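Local coordinates for putative glutathione S-transferase (Sinorhizobium meliloti, PDB 4MDC), which probably catalyses the conjugation of glutathione to electrophilic substrates, as a homodimeric glutathione S-transferase, at residues M128-I141 with A198-D210. Sequence-based numbering, arbitrary orientation. Where two conformers were deposited one is given.
Sequences MEADVTRPLVRERI and AAISVLDYLGEID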
HETATM    1  N   MSE B 128      -9.374   4.737  -0.115  1.00 17.51           N
HETATM    2  CA  MSE B 128     -10.624   4.840   0.644  1.00 18.01           C
HETATM    3  C   MSE B 128     -10.366   4.543   2.112  1.00 17.82           C
HETATM    4  O   MSE B 128     -11.018   5.108   3.015  1.00 17.69           O
HETATM    5  CB  MSE B 128     -11.726   3.922   0.123  1.00 18.08           C
HETATM    6  CG  MSE B 128     -13.104   4.324   0.703  1.00 19.45           C
HETATM    7 SE   MSE B 128     -14.486   3.106  -0.001  1.00 20.83          SE
HETATM    8  CE  MSE B 128     -15.984   3.980   0.933  1.00 21.97           C
ATOM      9  N   GLU B 129      -9.427   3.656   2.374  1.00 17.49           N
ATOM     10  CA  GLU B 129      -9.129   3.297   3.779  1.00 18.10           C
ATOM     11  C   GLU B 129      -8.577   4.507   4.575  1.00 17.82           C
ATOM     12  O   GLU B 129      -9.005   4.807   5.676  1.00 16.95           O
ATOM     13  CB  GLU B 129      -8.145   2.141   3.743  1.00 18.48           C
ATOM     14  CG  GLU B 129      -7.680   1.650   5.077  1.00 20.58           C
ATOM     15  CD  GLU B 129      -8.714   0.743   5.778  1.00 22.62           C
ATOM     16  OE1 GLU B 129      -9.799   0.455   5.192  1.00 25.24           O
ATOM     17  OE2 GLU B 129      -8.411   0.282   6.918  1.00 26.73           O
ATOM     18  N   ALA B 130      -7.692   5.257   3.929  1.00 16.67           N
ATOM     19  CA  ALA B 130      -7.124   6.466   4.546  1.00 17.44           C
ATOM     20  C   ALA B 130      -8.095   7.620   4.596  1.00 18.40           C
ATOM     21  O   ALA B 130      -8.165   8.342   5.627  1.00 19.75           O
ATOM     22  CB  ALA B 130      -5.859   6.917   3.815  1.00 17.07           C
ATOM     23  N   ASP B 131      -8.881   7.777   3.529  1.00 17.68           N
ATOM     24  CA  ASP B 131      -9.767   8.942   3.390  1.00 18.88           C
ATOM     25  C   ASP B 131     -10.978   8.784   4.289  1.00 18.95           C
ATOM     26  O   ASP B 131     -11.523   9.740   4.786  1.00 20.89           O
ATOM     27  CB  ASP B 131     -10.350   9.052   1.976  1.00 18.59           C
ATOM     28  CG  ASP B 131      -9.352   9.543   0.947  1.00 20.34           C
ATOM     29  OD1 ASP B 131      -8.261   9.981   1.357  1.00 21.41           O
ATOM     30  OD2 ASP B 131      -9.697   9.463  -0.254  1.00 20.08           O
ATOM     31  N   VAL B 132     -11.396   7.547   4.480  1.00 17.83           N
ATOM     32  CA  VAL B 132     -12.681   7.263   5.158  1.00 17.52           C
ATOM     33  C   VAL B 132     -12.598   6.180   6.263  1.00 18.90           C
ATOM     34  O   VAL B 132     -12.848   6.451   7.449  1.00 18.29           O
ATOM     35  CB  VAL B 132     -13.741   6.778   4.162  1.00 18.18           C
ATOM     36  CG1 VAL B 132     -15.067   6.441   4.896  1.00 18.30           C
ATOM     37  CG2 VAL B 132     -14.025   7.813   3.090  1.00 18.81           C
ATOM     38  N   THR B 133     -12.263   4.950   5.880  1.00 18.84           N
ATOM     39  CA  THR B 133     -12.652   3.819   6.693  1.00 19.69           C
ATOM     40  C   THR B 133     -11.836   3.699   7.954  1.00 20.55           C
ATOM     41  O   THR B 133     -12.377   3.486   9.060  1.00 18.45           O
ATOM     42  CB  THR B 133     -12.587   2.526   5.859  1.00 21.23           C
ATOM     43  OG1 THR B 133     -13.144   2.743   4.550  1.00 22.92           O
ATOM     44  CG2 THR B 133     -13.437   1.463   6.512  1.00 21.16           C
ATOM     45  N   ARG B 134     -10.520   3.798   7.845  1.00 20.08           N
ATOM     46  CA  ARG B 134      -9.676   3.690   9.048  1.00 22.02           C
ATOM     47  C   ARG B 134      -9.986   4.754  10.144  1.00 23.62           C
ATOM     48  O   ARG B 134     -10.262   4.391  11.317  1.00 23.25           O
ATOM     49  CB  ARG B 134      -8.184   3.710   8.661  1.00 24.54           C
ATOM     50  CG  ARG B 134      -7.267   3.756   9.866  1.00 29.26           C
ATOM     51  CD  ARG B 134      -5.808   3.495   9.526  1.00 34.21           C
ATOM     52  NE  ARG B 134      -5.200   4.526   8.658  1.00 38.18           N
ATOM     53  CZ  ARG B 134      -4.796   4.372   7.381  1.00 40.74           C
ATOM     54  NH1 ARG B 134      -4.250   5.414   6.766  1.00 42.08           N
ATOM     55  NH2 ARG B 134      -4.952   3.239   6.701  1.00 37.94           N
ATOM     56  N   PRO B 135     -10.023   6.047   9.782  1.00 23.55           N
ATOM     57  CA  PRO B 135     -10.384   7.002  10.840  1.00 24.93           C
ATOM     58  C   PRO B 135     -11.816   6.856  11.415  1.00 23.30           C
ATOM     59  O   PRO B 135     -12.043   7.063  12.612  1.00 24.50           O
ATOM     60  CB  PRO B 135     -10.218   8.376  10.174  1.00 26.33           C
ATOM     61  CG  PRO B 135     -10.060   8.128   8.695  1.00 26.40           C
ATOM     62  CD  PRO B 135      -9.594   6.704   8.516  1.00 24.42           C
ATOM     63  N   LEU B 136     -12.758   6.465  10.576  0.50 22.19           N
ATOM     64  CA  LEU B 136     -14.135   6.325  11.016  0.50 22.30           C
ATOM     65  C   LEU B 136     -14.285   5.148  11.960  0.50 22.81           C
ATOM     66  O   LEU B 136     -14.936   5.252  13.028  0.50 23.15           O
ATOM     67  CB  LEU B 136     -15.028   6.138   9.807  0.50 21.38           C
ATOM     68  CG  LEU B 136     -16.510   6.270  10.080  0.50 20.61           C
ATOM     69  CD1 LEU B 136     -17.149   6.961   8.914  0.50 19.81           C
ATOM     70  CD2 LEU B 136     -17.102   4.874  10.278  0.50 20.02           C
ATOM     71  N   VAL B 137     -13.682   4.023  11.587  1.00 22.18           N
ATOM     72  CA  VAL B 137     -13.703   2.819  12.465  1.00 23.66           C
ATOM     73  C   VAL B 137     -13.028   3.144  13.820  1.00 24.34           C
ATOM     74  O   VAL B 137     -13.461   2.716  14.908  1.00 23.82           O
ATOM     75  CB  VAL B 137     -13.047   1.629  11.732  1.00 22.58           C
ATOM     76  CG1 VAL B 137     -12.714   0.505  12.692  1.00 24.59           C
ATOM     77  CG2 VAL B 137     -13.957   1.121  10.615  1.00 21.87           C
ATOM     78  N   ARG B 138     -11.922   3.853  13.765  1.00 23.49           N
ATOM     79  CA  ARG B 138     -11.210   4.162  15.005  1.00 26.39           C
ATOM     80  C   ARG B 138     -12.084   4.983  15.939  1.00 28.75           C
ATOM     81  O   ARG B 138     -12.173   4.693  17.141  1.00 29.64           O
ATOM     82  CB  ARG B 138      -9.927   4.922  14.710  1.00 27.27           C
ATOM     83  CG  ARG B 138      -9.131   5.262  15.968  1.00 30.37           C
ATOM     84  CD  ARG B 138      -7.840   5.997  15.675  1.00 31.43           C
ATOM     85  NE  ARG B 138      -7.277   6.509  16.912  1.00 37.67           N
ATOM     86  CZ  ARG B 138      -6.505   5.831  17.754  1.00 39.28           C
ATOM     87  NH1 ARG B 138      -6.154   4.582  17.501  1.00 39.50           N
ATOM     88  NH2 ARG B 138      -6.054   6.433  18.857  1.00 43.30           N
ATOM     89  N   GLU B 139     -12.758   5.980  15.411  1.00 27.65           N
ATOM     90  CA  GLU B 139     -13.611   6.818  16.235  1.00 31.71           C
ATOM     91  C   GLU B 139     -14.870   6.094  16.739  1.00 31.96           C
ATOM     92  O   GLU B 139     -15.226   6.228  17.910  1.00 34.18           O
ATOM     93  CB  GLU B 139     -14.039   8.064  15.495  1.00 31.07           C
ATOM     94  CG  GLU B 139     -12.903   9.029  15.199  1.00 33.26           C
ATOM     95  CD  GLU B 139     -12.037   9.343  16.417  1.00 36.13           C
ATOM     96  OE1 GLU B 139     -12.590   9.612  17.512  1.00 36.69           O
ATOM     97  OE2 GLU B 139     -10.802   9.264  16.307  1.00 35.94           O
ATOM     98  N   ARG B 140     -15.495   5.298  15.873  1.00 30.99           N
ATOM     99  CA  ARG B 140     -16.742   4.596  16.225  1.00 34.33           C
ATOM    100  C   ARG B 140     -16.607   3.255  16.900  1.00 35.91           C
ATOM    101  O   ARG B 140     -17.496   2.831  17.620  1.00 42.56           O
ATOM    102  CB  ARG B 140     -17.599   4.454  14.980  1.00 32.34           C
ATOM    103  CG  ARG B 140     -17.960   5.829  14.495  1.00 34.96           C
ATOM    104  CD  ARG B 140     -19.244   5.885  13.710  1.00 34.94           C
ATOM    105  NE  ARG B 140     -20.335   5.241  14.451  1.00 34.62           N
ATOM    106  CZ  ARG B 140     -21.369   4.603  13.898  1.00 33.47           C
ATOM    107  NH1 ARG B 140     -21.540   4.591  12.596  1.00 30.75           N
ATOM    108  NH2 ARG B 140     -22.260   3.999  14.667  1.00 36.87           N
ATOM    109  N   ILE B 141     -15.549   2.534  16.631  1.00 37.22           N
ATOM    110  CA  ILE B 141     -15.393   1.174  17.162  1.00 41.58           C
ATOM    111  C   ILE B 141     -14.328   1.317  18.300  1.00 43.80           C
ATOM    112  O   ILE B 141     -14.592   1.196  19.533  1.00 44.60           O
ATOM    113  CB  ILE B 141     -15.013   0.159  16.015  1.00 41.91           C
ATOM    114  CG1 ILE B 141     -16.105   0.073  14.898  1.00 43.82           C
ATOM    115  CG2 ILE B 141     -14.719  -1.247  16.541  1.00 43.85           C
ATOM    116  CD1 ILE B 141     -17.410  -0.495  15.354  1.00 45.39           C
ATOM    117  N   ALA B 198     -15.468  -5.570   0.363  1.00 13.62           N
ATOM    118  CA  ALA B 198     -14.996  -5.659   1.726  1.00 14.19           C
ATOM    119  C   ALA B 198     -15.058  -4.306   2.455  1.00 15.03           C
ATOM    120  O   ALA B 198     -15.525  -4.228   3.546  1.00 14.74           O
ATOM    121  CB  ALA B 198     -13.593  -6.201   1.753  1.00 13.73           C
ATOM    122  N   ALA B 199     -14.592  -3.250   1.795  1.00 15.15           N
ATOM    123  CA  ALA B 199     -14.593  -1.889   2.337  1.00 15.36           C
ATOM    124  C   ALA B 199     -16.035  -1.382   2.522  1.00 15.45           C
ATOM    125  O   ALA B 199     -16.387  -0.930   3.626  1.00 14.42           O
ATOM    126  CB  ALA B 199     -13.830  -0.942   1.447  1.00 16.67           C
ATOM    127  N   ILE B 200     -16.874  -1.618   1.505  1.00 14.42           N
ATOM    128  CA  ILE B 200     -18.271  -1.209   1.628  1.00 15.81           C
ATOM    129  C   ILE B 200     -18.982  -1.946   2.761  1.00 14.71           C
ATOM    130  O   ILE B 200     -19.817  -1.322   3.446  1.00 14.08           O
ATOM    131  CB  ILE B 200     -19.055  -1.499   0.316  1.00 17.55           C
ATOM    132  CG1 ILE B 200     -18.609  -0.534  -0.762  1.00 19.83           C
ATOM    133  CG2 ILE B 200     -20.551  -1.453   0.503  1.00 18.76           C
ATOM    134  CD1 ILE B 200     -18.605   0.885  -0.438  1.00 21.26           C
ATOM    135  N   SER B 201     -18.682  -3.224   2.952  1.00 14.40           N
ATOM    136  CA  SER B 201     -19.382  -4.020   3.978  1.00 14.93           C
ATOM    137  C   SER B 201     -19.119  -3.495   5.370  1.00 15.13           C
ATOM    138  O   SER B 201     -20.018  -3.536   6.276  1.00 14.19           O
ATOM    139  CB  SER B 201     -19.043  -5.512   3.882  1.00 15.11           C
ATOM    140  OG  SER B 201     -17.740  -5.814   4.359  1.00 16.79           O
ATOM    141  N   VAL B 202     -17.924  -2.950   5.599  1.00 14.75           N
ATOM    142  CA  VAL B 202     -17.584  -2.364   6.920  1.00 15.97           C
ATOM    143  C   VAL B 202     -18.403  -1.074   7.159  1.00 15.92           C
ATOM    144  O   VAL B 202     -18.996  -0.867   8.243  1.00 16.40           O
ATOM    145  CB  VAL B 202     -16.075  -2.112   7.026  1.00 16.51           C
ATOM    146  CG1 VAL B 202     -15.690  -1.285   8.229  1.00 17.25           C
ATOM    147  CG2 VAL B 202     -15.312  -3.443   7.048  1.00 16.31           C
ATOM    148  N   LEU B 203     -18.358  -0.185   6.162  1.00 16.08           N
ATOM    149  CA  LEU B 203     -19.104   1.044   6.226  1.00 17.29           C
ATOM    150  C   LEU B 203     -20.599   0.757   6.365  1.00 17.31           C
ATOM    151  O   LEU B 203     -21.288   1.474   7.097  1.00 17.45           O
ATOM    152  CB  LEU B 203     -18.806   1.935   5.033  1.00 19.06           C
ATOM    153  CG  LEU B 203     -17.338   2.397   5.064  1.00 20.36           C
ATOM    154  CD1 LEU B 203     -16.960   3.080   3.748  1.00 21.45           C
ATOM    155  CD2 LEU B 203     -17.084   3.328   6.211  1.00 21.51           C
ATOM    156  N   ASP B 204     -21.087  -0.262   5.641  1.00 16.29           N
ATOM    157  CA  ASP B 204     -22.518  -0.575   5.666  1.00 16.82           C
ATOM    158  C   ASP B 204     -22.911  -1.142   6.990  1.00 16.94           C
ATOM    159  O   ASP B 204     -23.998  -0.778   7.511  1.00 17.93           O
ATOM    160  CB  ASP B 204     -22.880  -1.523   4.527  1.00 16.96           C
ATOM    161  CG  ASP B 204     -24.402  -1.556   4.247  1.00 16.92           C
ATOM    162  OD1 ASP B 204     -25.039  -0.483   4.181  1.00 15.35           O
ATOM    163  OD2 ASP B 204     -24.892  -2.701   4.137  1.00 18.98           O
ATOM    164  N   TYR B 205     -22.075  -1.970   7.607  1.00 17.39           N
ATOM    165  CA  TYR B 205     -22.334  -2.469   8.989  1.00 17.58           C
ATOM    166  C   TYR B 205     -22.611  -1.280   9.915  1.00 19.28           C
ATOM    167  O   TYR B 205     -23.540  -1.284  10.770  1.00 17.79           O
ATOM    168  CB  TYR B 205     -21.101  -3.178   9.514  1.00 18.11           C
ATOM    169  CG  TYR B 205     -21.294  -3.863  10.844  1.00 18.38           C
ATOM    170  CD1 TYR B 205     -21.282  -3.153  12.037  1.00 19.21           C
ATOM    171  CD2 TYR B 205     -21.459  -5.256  10.900  1.00 19.52           C
ATOM    172  CE1 TYR B 205     -21.428  -3.834  13.264  1.00 19.88           C
ATOM    173  CE2 TYR B 205     -21.641  -5.929  12.103  1.00 19.97           C
ATOM    174  CZ  TYR B 205     -21.650  -5.199  13.274  1.00 20.36           C
ATOM    175  OH  TYR B 205     -21.799  -5.864  14.463  1.00 22.23           O
ATOM    176  N   LEU B 206     -21.817  -0.242   9.758  1.00 18.70           N
ATOM    177  CA  LEU B 206     -21.928   0.958  10.598  1.00 20.34           C
ATOM    178  C   LEU B 206     -23.048   1.944  10.182  1.00 20.00           C
ATOM    179  O   LEU B 206     -23.210   2.974  10.813  1.00 20.70           O
ATOM    180  CB  LEU B 206     -20.574   1.682  10.601  1.00 21.55           C
ATOM    181  CG  LEU B 206     -19.441   0.966  11.348  1.00 22.50           C
ATOM    182  CD1 LEU B 206     -18.104   1.625  11.043  1.00 21.81           C
ATOM    183  CD2 LEU B 206     -19.706   0.975  12.850  1.00 25.38           C
ATOM    184  N   GLY B 207     -23.738   1.637   9.089  1.00 19.25           N
ATOM    185  CA  GLY B 207     -24.813   2.473   8.591  1.00 20.04           C
ATOM    186  C   GLY B 207     -24.372   3.780   7.975  1.00 19.48           C
ATOM    187  O   GLY B 207     -25.123   4.731   7.938  1.00 20.71           O
ATOM    188  N   GLU B 208     -23.145   3.816   7.467  1.00 18.99           N
ATOM    189  CA  GLU B 208     -22.552   5.047   6.968  1.00 19.40           C
ATOM    190  C   GLU B 208     -22.820   5.335   5.475  1.00 19.75           C
ATOM    191  O   GLU B 208     -22.446   6.394   4.990  1.00 20.13           O
ATOM    192  CB  GLU B 208     -21.035   5.036   7.218  1.00 19.81           C
ATOM    193  CG  GLU B 208     -20.671   4.921   8.689  1.00 20.72           C
ATOM    194  CD  GLU B 208     -20.782   6.244   9.451  1.00 23.48           C
ATOM    195  OE1 GLU B 208     -20.983   7.323   8.838  1.00 24.08           O
ATOM    196  OE2 GLU B 208     -20.659   6.201  10.685  1.00 24.53           O
ATOM    197  N   ILE B 209     -23.438   4.409   4.769  1.00 18.72           N
ATOM    198  CA  ILE B 209     -23.704   4.589   3.336  1.00 18.48           C
ATOM    199  C   ILE B 209     -25.181   4.924   3.084  1.00 20.11           C
ATOM    200  O   ILE B 209     -26.062   4.180   3.504  1.00 19.64           O
ATOM    201  CB  ILE B 209     -23.366   3.325   2.580  1.00 18.17           C
ATOM    202  CG1 ILE B 209     -21.862   3.141   2.633  1.00 18.55           C
ATOM    203  CG2 ILE B 209     -23.752   3.391   1.121  1.00 17.60           C
ATOM    204  CD1 ILE B 209     -21.472   1.745   2.386  1.00 19.16           C
ATOM    205  N   ASP B 210     -25.429   6.025   2.399  1.00 20.89           N
ATOM    206  CA  ASP B 210     -26.770   6.346   1.904  1.00 21.77           C
ATOM    207  C   ASP B 210     -26.960   5.725   0.541  1.00 20.85           C
ATOM    208  O   ASP B 210     -26.505   6.232  -0.476  1.00 19.75           O
ATOM    209  CB  ASP B 210     -26.951   7.838   1.831  1.00 23.85           C
ATOM    210  CG  ASP B 210     -28.322   8.243   1.284  1.00 25.66           C
ATOM    211  OD1 ASP B 210     -29.155   7.402   0.860  1.00 25.14           O
ATOM    212  OD2 ASP B 210     -28.532   9.432   1.299  1.00 29.25           O
TER
HETATM  213  O   HOH W   1     -24.276   2.452  13.789  1.00 40.21           O
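Arg140 reaches from helix 111-145 to the end of helix 191-205 and grips it with one nitrogen. Arg140 NH1 gives a hydrogen bond to Leu206 O (2.9 Å), which takes it on a lone pair, in the carbonyl plane. Arg140 NH1 also forms a salt bridge with Glu208 OE2 at 2.6 Å, on the anti side and tilted 28° out of the carboxylate plane. A bend at chi3 (52°) turns the guanidinium back toward both acceptors. Water 1 joins Arg140 NH2 to Leu206 O, and Arg164 is a second partner of Glu208 OE2. A methionine in place of Arg140 would probably leave Leu206 O without its side-chain donor and Glu208 with Arg164 to balance its charge. Leu206 CD2 lies over one guanidinium face, offset to the rim. The side chains of Leu206 and Leu136 slide past each other in opposite directions. Farther down, Leu203 is a knob in the hole formed by Met128, Val132, Thr133 and Leu136. Val202 CG1 meets Val137 CG2 at 3.8 Å, the side chains crossing at about a right angle. The axes of segments 128-141 and 198-205 run 36° apart. Gly207 ends helix 191-205 in a Schellman motif. This is buried helix-helix packing within the all-helical C-terminal domain of the glutathione S-transferase fold.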